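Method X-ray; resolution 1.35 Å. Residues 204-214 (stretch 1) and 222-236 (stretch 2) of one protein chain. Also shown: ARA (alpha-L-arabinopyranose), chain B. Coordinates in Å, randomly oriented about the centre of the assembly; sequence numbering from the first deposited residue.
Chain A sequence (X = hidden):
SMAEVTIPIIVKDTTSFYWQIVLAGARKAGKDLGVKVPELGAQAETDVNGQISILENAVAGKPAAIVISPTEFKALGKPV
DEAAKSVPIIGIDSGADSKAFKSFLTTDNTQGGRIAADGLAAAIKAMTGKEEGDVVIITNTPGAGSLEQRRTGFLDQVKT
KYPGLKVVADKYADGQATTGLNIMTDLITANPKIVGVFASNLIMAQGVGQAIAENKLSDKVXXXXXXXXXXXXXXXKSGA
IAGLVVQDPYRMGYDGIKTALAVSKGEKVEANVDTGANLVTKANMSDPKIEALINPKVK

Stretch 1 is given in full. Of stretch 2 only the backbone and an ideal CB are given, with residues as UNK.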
# COMPACT_ATOMS: atom_id res chain seq x y z
N MET A 204 -9.32 -0.62 -1.48
CA MET A 204 -10.10 -0.09 -2.58
C MET A 204 -10.22 -1.04 -3.77
O MET A 204 -11.28 -1.13 -4.41
CB MET A 204 -9.58 1.29 -3.02
CG MET A 204 -9.74 2.42 -2.00
SD MET A 204 -11.48 2.79 -1.51
CE MET A 204 -11.68 1.74 -0.06
N ALA A 205 -9.16 -1.77 -4.05
CA ALA A 205 -9.27 -2.82 -5.08
C ALA A 205 -10.35 -3.88 -4.77
O ALA A 205 -11.09 -4.29 -5.64
CB ALA A 205 -7.93 -3.50 -5.28
N GLN A 206 -10.42 -4.28 -3.51
CA GLN A 206 -11.47 -5.23 -3.09
C GLN A 206 -12.84 -4.66 -3.36
O GLN A 206 -13.68 -5.30 -3.96
CB GLN A 206 -11.33 -5.53 -1.59
CG GLN A 206 -10.08 -6.31 -1.19
CD GLN A 206 -9.79 -6.26 0.31
OE1 GLN A 206 -10.27 -5.37 1.04
NE2 GLN A 206 -9.05 -7.24 0.79
N GLY A 207 -13.11 -3.48 -2.83
CA GLY A 207 -14.41 -2.85 -2.98
C GLY A 207 -14.82 -2.46 -4.38
O GLY A 207 -15.95 -2.70 -4.82
N VAL A 208 -13.90 -1.83 -5.10
CA VAL A 208 -14.17 -1.43 -6.49
C VAL A 208 -14.32 -2.66 -7.40
O VAL A 208 -15.24 -2.74 -8.23
CB VAL A 208 -13.06 -0.50 -7.02
CG1 VAL A 208 -13.20 -0.22 -8.51
CG2 VAL A 208 -13.10 0.78 -6.22
N GLY A 209 -13.42 -3.63 -7.24
CA GLY A 209 -13.53 -4.86 -7.99
C GLY A 209 -14.87 -5.52 -7.74
O GLY A 209 -15.50 -6.03 -8.70
N GLN A 210 -15.28 -5.56 -6.47
CA GLN A 210 -16.57 -6.17 -6.08
C GLN A 210 -17.72 -5.48 -6.81
O GLN A 210 -18.62 -6.11 -7.33
CB GLN A 210 -16.77 -6.15 -4.57
CG GLN A 210 -17.93 -6.99 -4.03
CD GLN A 210 -17.69 -8.48 -4.08
OE1 GLN A 210 -16.65 -8.98 -3.63
NE2 GLN A 210 -18.66 -9.21 -4.59
N ALA A 211 -17.69 -4.15 -6.86
CA ALA A 211 -18.74 -3.40 -7.57
C ALA A 211 -18.82 -3.75 -9.07
O ALA A 211 -19.92 -3.93 -9.65
CB ALA A 211 -18.50 -1.88 -7.43
N ILE A 212 -17.65 -3.83 -9.70
CA ILE A 212 -17.60 -4.19 -11.10
C ILE A 212 -18.04 -5.65 -11.35
O ILE A 212 -18.83 -5.89 -12.27
CB ILE A 212 -16.18 -3.94 -11.66
CG1 ILE A 212 -15.84 -2.42 -11.60
CG2 ILE A 212 -16.05 -4.42 -13.11
CD1 ILE A 212 -16.91 -1.45 -12.09
N ALA A 213 -17.57 -6.58 -10.52
CA ALA A 213 -17.96 -8.02 -10.63
C ALA A 213 -19.48 -8.18 -10.46
O ALA A 213 -20.16 -8.86 -11.28
CB ALA A 213 -17.25 -8.85 -9.57
N GLU A 214 -20.02 -7.59 -9.40
CA GLU A 214 -21.43 -7.81 -9.04
C GLU A 214 -22.39 -7.25 -10.05
O GLU A 214 -23.47 -7.75 -10.26
CB GLU A 214 -21.75 -7.23 -7.66
CG GLU A 214 -21.12 -7.99 -6.48
CD GLU A 214 -21.35 -7.30 -5.14
OE1 GLU A 214 -21.80 -6.11 -5.13
OE2 GLU A 214 -21.07 -7.96 -4.12
N UNK A 222 -12.70 -0.55 -16.87
CA UNK A 222 -11.41 -1.15 -16.59
C UNK A 222 -10.89 -0.65 -15.27
O UNK A 222 -10.79 0.58 -15.06
CB UNK A 222 -10.41 -0.85 -17.71
N UNK A 223 -10.51 -1.57 -14.39
CA UNK A 223 -10.01 -1.23 -13.05
C UNK A 223 -8.56 -1.60 -12.91
O UNK A 223 -8.18 -2.72 -13.23
CB UNK A 223 -10.83 -1.93 -11.97
N UNK A 224 -7.72 -0.64 -12.50
CA UNK A 224 -6.39 -0.92 -12.04
C UNK A 224 -6.36 -0.77 -10.53
O UNK A 224 -6.74 0.25 -10.01
CB UNK A 224 -5.37 -0.00 -12.71
N UNK A 225 -5.93 -1.82 -9.83
CA UNK A 225 -5.81 -1.77 -8.39
C UNK A 225 -4.37 -1.94 -7.94
O UNK A 225 -3.42 -1.84 -8.73
CB UNK A 225 -6.69 -2.84 -7.75
N UNK A 226 -4.23 -2.12 -6.63
CA UNK A 226 -2.96 -2.36 -5.98
C UNK A 226 -3.09 -3.62 -5.11
O UNK A 226 -4.18 -3.93 -4.56
CB UNK A 226 -2.53 -1.15 -5.15
N UNK A 227 -1.96 -4.32 -4.96
CA UNK A 227 -1.78 -5.39 -4.00
C UNK A 227 -2.50 -6.66 -4.45
O UNK A 227 -2.95 -6.76 -5.58
CB UNK A 227 -2.28 -4.95 -2.62
N UNK A 228 -2.58 -7.62 -3.55
CA UNK A 228 -3.11 -8.91 -3.91
C UNK A 228 -3.70 -9.56 -2.69
O UNK A 228 -3.20 -9.42 -1.59
CB UNK A 228 -2.03 -9.80 -4.54
N UNK A 229 -4.76 -10.33 -2.95
CA UNK A 229 -5.35 -11.27 -1.98
C UNK A 229 -6.20 -12.23 -2.82
O UNK A 229 -6.30 -12.07 -4.01
CB UNK A 229 -6.18 -10.56 -0.91
N UNK A 230 -6.82 -13.23 -2.17
CA UNK A 230 -7.66 -14.22 -2.87
C UNK A 230 -8.74 -13.53 -3.70
O UNK A 230 -8.96 -13.83 -4.85
CB UNK A 230 -8.31 -15.18 -1.87
N UNK A 231 -9.42 -12.57 -3.09
CA UNK A 231 -10.52 -11.91 -3.75
C UNK A 231 -10.06 -11.12 -4.99
O UNK A 231 -10.65 -11.25 -6.08
CB UNK A 231 -11.23 -10.98 -2.76
N UNK A 232 -9.04 -10.27 -4.80
CA UNK A 232 -8.58 -9.44 -5.92
C UNK A 232 -7.92 -10.27 -7.03
O UNK A 232 -8.03 -9.93 -8.22
CB UNK A 232 -7.60 -8.38 -5.41
N UNK A 233 -7.24 -11.35 -6.65
CA UNK A 233 -6.66 -12.25 -7.66
C UNK A 233 -7.79 -12.97 -8.42
O UNK A 233 -7.69 -13.16 -9.63
CB UNK A 233 -5.72 -13.27 -7.01
N UNK A 234 -8.88 -13.29 -7.73
CA UNK A 234 -10.07 -13.83 -8.39
C UNK A 234 -10.65 -12.86 -9.42
O UNK A 234 -11.01 -13.24 -10.54
CB UNK A 234 -11.14 -14.17 -7.35
N UNK A 235 -10.67 -11.58 -9.06
CA UNK A 235 -11.18 -10.53 -9.95
C UNK A 235 -10.24 -10.33 -11.15
O UNK A 235 -10.69 -10.03 -12.26
CB UNK A 235 -11.35 -9.22 -9.18
N UNK A 236 -8.93 -10.48 -10.93
CA UNK A 236 -7.98 -10.39 -12.05
C UNK A 236 -8.24 -11.51 -13.09
O UNK A 236 -8.28 -11.30 -14.30
CB UNK A 236 -6.54 -10.48 -11.53
C1 ARA B . -1.16 -0.96 0.80
C2 ARA B . -0.39 0.34 1.07
C3 ARA B . -0.57 0.74 2.52
C4 ARA B . -2.05 0.78 2.92
C5 ARA B . -2.90 0.10 1.93
O1 ARA B . -1.26 -0.70 -0.60
O2 ARA B . 1.02 0.17 0.81
O3 ARA B . 0.13 1.98 2.73
O4 ARA B . -2.61 2.09 2.86
O5 ARA B . -2.40 -1.17 1.46

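Position 222 opens a strand that runs nearly antiparallel to the helix of stretch 1, at 155°. Its CA-to-CB bond points away, and stretch 1 sets no demand here. The residue is K222; its NZ is hydrogen-bonded elsewhere in the structure.

Position 223 points toward the helix. The ideal CB lies 4.5 Å from V208 CG1 and 5.0 Å from I212 CG1. These are aliphatic neighbours, so a branched or medium apolar side chain such as valine, isoleucine or leucine would suit. The residue is V223. Its CG1 meets V208 CG1 at 3.9 Å, and its CG2 meets I212 CG1 at 3.7 Å.

Position 224 points away. Many residues would be compatible with stretch 1. It is I224.

Position 225 turns back toward the helix, at its closest register: the CA atoms of A205 and 225 are 4.9 Å apart. An ideal CB would sit 2.8 Å from A205 CB, a clash. Any side chain would meet A205 here, so glycine suits. The residue is G225, and A205 CB rests 4.1 Å from G225 CA.

Position 226 points sideways, with no atom of stretch 1 within 5.5 Å of its ideal CB. Size is not limited by the helix. The residue is F226. Its ring leads away, and ARA O1 lies obliquely to it.

Position 227 has a positive phi of 74°, which favours glycine, asparagine or aspartate. The sugar is nearby, so a polar group would be useful. The residue is D227; its OD2 accepts a hydrogen bond from ARA O1 at 2.5 Å.

Position 228 points away in an extended loop and is little constrained. It is S228.

Position 229 directly precedes a helix, where serine, threonine, aspartate or asparagine can cap free backbone NH groups. Its ideal CB is also 4.7 Å from Q206 NE2, a donor, so an acceptor is favoured. The residue is D229. OD1 takes the capping bond from the backbone N of 232 at 2.7 Å. OD2 accepts from Q206 NE2, also at 2.7 Å.

Position 230 is out of reach of stretch 1. It is D230.

Position 231 points toward the helix; its ideal CB lies 5.1 Å from Q206 CG. A long, flexible chain could lie along Q206 and Q210. The residue is K231. Its NZ comes within 3.1 Å of Q206 CB, and its CE within 3.6 Å of Q210 OE1.

Position 232 faces A205 and Q206, with A205 CB 4.9 Å from its ideal CB. A small or beta-branched residue suits. T232 places CG2 3.9 Å from A205 CB, while OG1 donates to D229 OD1 at 2.8 Å.

Positions 233 and 234 are out of reach: L233 and G234.

Position 235 points at G209, whose missing side chain leaves room for a flat ring. F235 fills it. G209 C covers one face, 3.6 Å from F235 CE2; Q210 OE1 lies at the edge, 3.4 Å from F235 CZ. A213 CB packs 3.8 Å from F235 CE1.

Position 236 is out of reach. It is L236.

Stretch 2, residues 222-236: KVIGFDSDDKTLGFL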
# COMPACT_ATOMS: atom_id res chain seq x y z
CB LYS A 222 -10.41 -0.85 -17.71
CG LYS A 222 -10.74 -1.55 -19.05
CD LYS A 222 -11.38 -2.95 -18.87
CE LYS A 222 -10.85 -4.07 -19.70
NZ LYS A 222 -11.93 -5.10 -19.67
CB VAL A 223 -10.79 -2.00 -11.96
CG1 VAL A 223 -10.24 -1.65 -10.57
CG2 VAL A 223 -12.28 -1.68 -12.05
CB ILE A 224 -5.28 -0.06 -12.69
CG1 ILE A 224 -5.31 -0.25 -14.21
CG2 ILE A 224 -3.92 -0.36 -12.08
CD1 ILE A 224 -4.87 -1.63 -14.72
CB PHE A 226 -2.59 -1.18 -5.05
CG PHE A 226 -1.41 -0.36 -5.49
CD1 PHE A 226 -1.55 0.57 -6.53
CD2 PHE A 226 -0.18 -0.46 -4.86
CE1 PHE A 226 -0.48 1.34 -6.96
CE2 PHE A 226 0.89 0.33 -5.29
CZ PHE A 226 0.73 1.24 -6.33
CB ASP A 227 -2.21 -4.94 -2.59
CG ASP A 227 -1.52 -3.64 -2.16
OD1 ASP A 227 -0.27 -3.54 -2.36
OD2 ASP A 227 -2.24 -2.76 -1.65
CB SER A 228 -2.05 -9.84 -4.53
OG SER A 228 -1.02 -10.17 -3.59
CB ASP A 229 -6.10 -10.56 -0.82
CG ASP A 229 -7.42 -9.93 -1.22
OD1 ASP A 229 -7.77 -9.76 -2.42
OD2 ASP A 229 -8.16 -9.61 -0.27
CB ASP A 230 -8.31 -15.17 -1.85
CG ASP A 230 -7.40 -16.32 -1.42
OD1 ASP A 230 -6.24 -16.40 -1.93
OD2 ASP A 230 -7.84 -17.17 -0.60
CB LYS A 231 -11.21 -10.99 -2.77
CG LYS A 231 -12.35 -10.20 -3.36
CD LYS A 231 -13.24 -9.64 -2.25
CE LYS A 231 -13.37 -8.15 -2.34
NZ LYS A 231 -13.59 -7.62 -0.96
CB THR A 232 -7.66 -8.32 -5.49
OG1 THR A 232 -6.56 -8.85 -4.75
CG2 THR A 232 -8.47 -7.31 -4.69
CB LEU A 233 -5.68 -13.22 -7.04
CG LEU A 233 -4.37 -12.58 -6.57
CD1 LEU A 233 -3.52 -13.61 -5.81
CD2 LEU A 233 -3.54 -11.95 -7.69
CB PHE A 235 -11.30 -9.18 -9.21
CG PHE A 235 -12.38 -9.14 -8.13
CD1 PHE A 235 -13.53 -9.93 -8.22
CD2 PHE A 235 -12.24 -8.32 -7.06
CE1 PHE A 235 -14.49 -9.91 -7.23
CE2 PHE A 235 -13.20 -8.25 -6.09
CZ PHE A 235 -14.34 -9.04 -6.15
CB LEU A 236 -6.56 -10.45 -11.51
CG LEU A 236 -5.47 -10.13 -12.53
CD1 LEU A 236 -5.61 -8.69 -12.99
CD2 LEU A 236 -4.09 -10.34 -11.94
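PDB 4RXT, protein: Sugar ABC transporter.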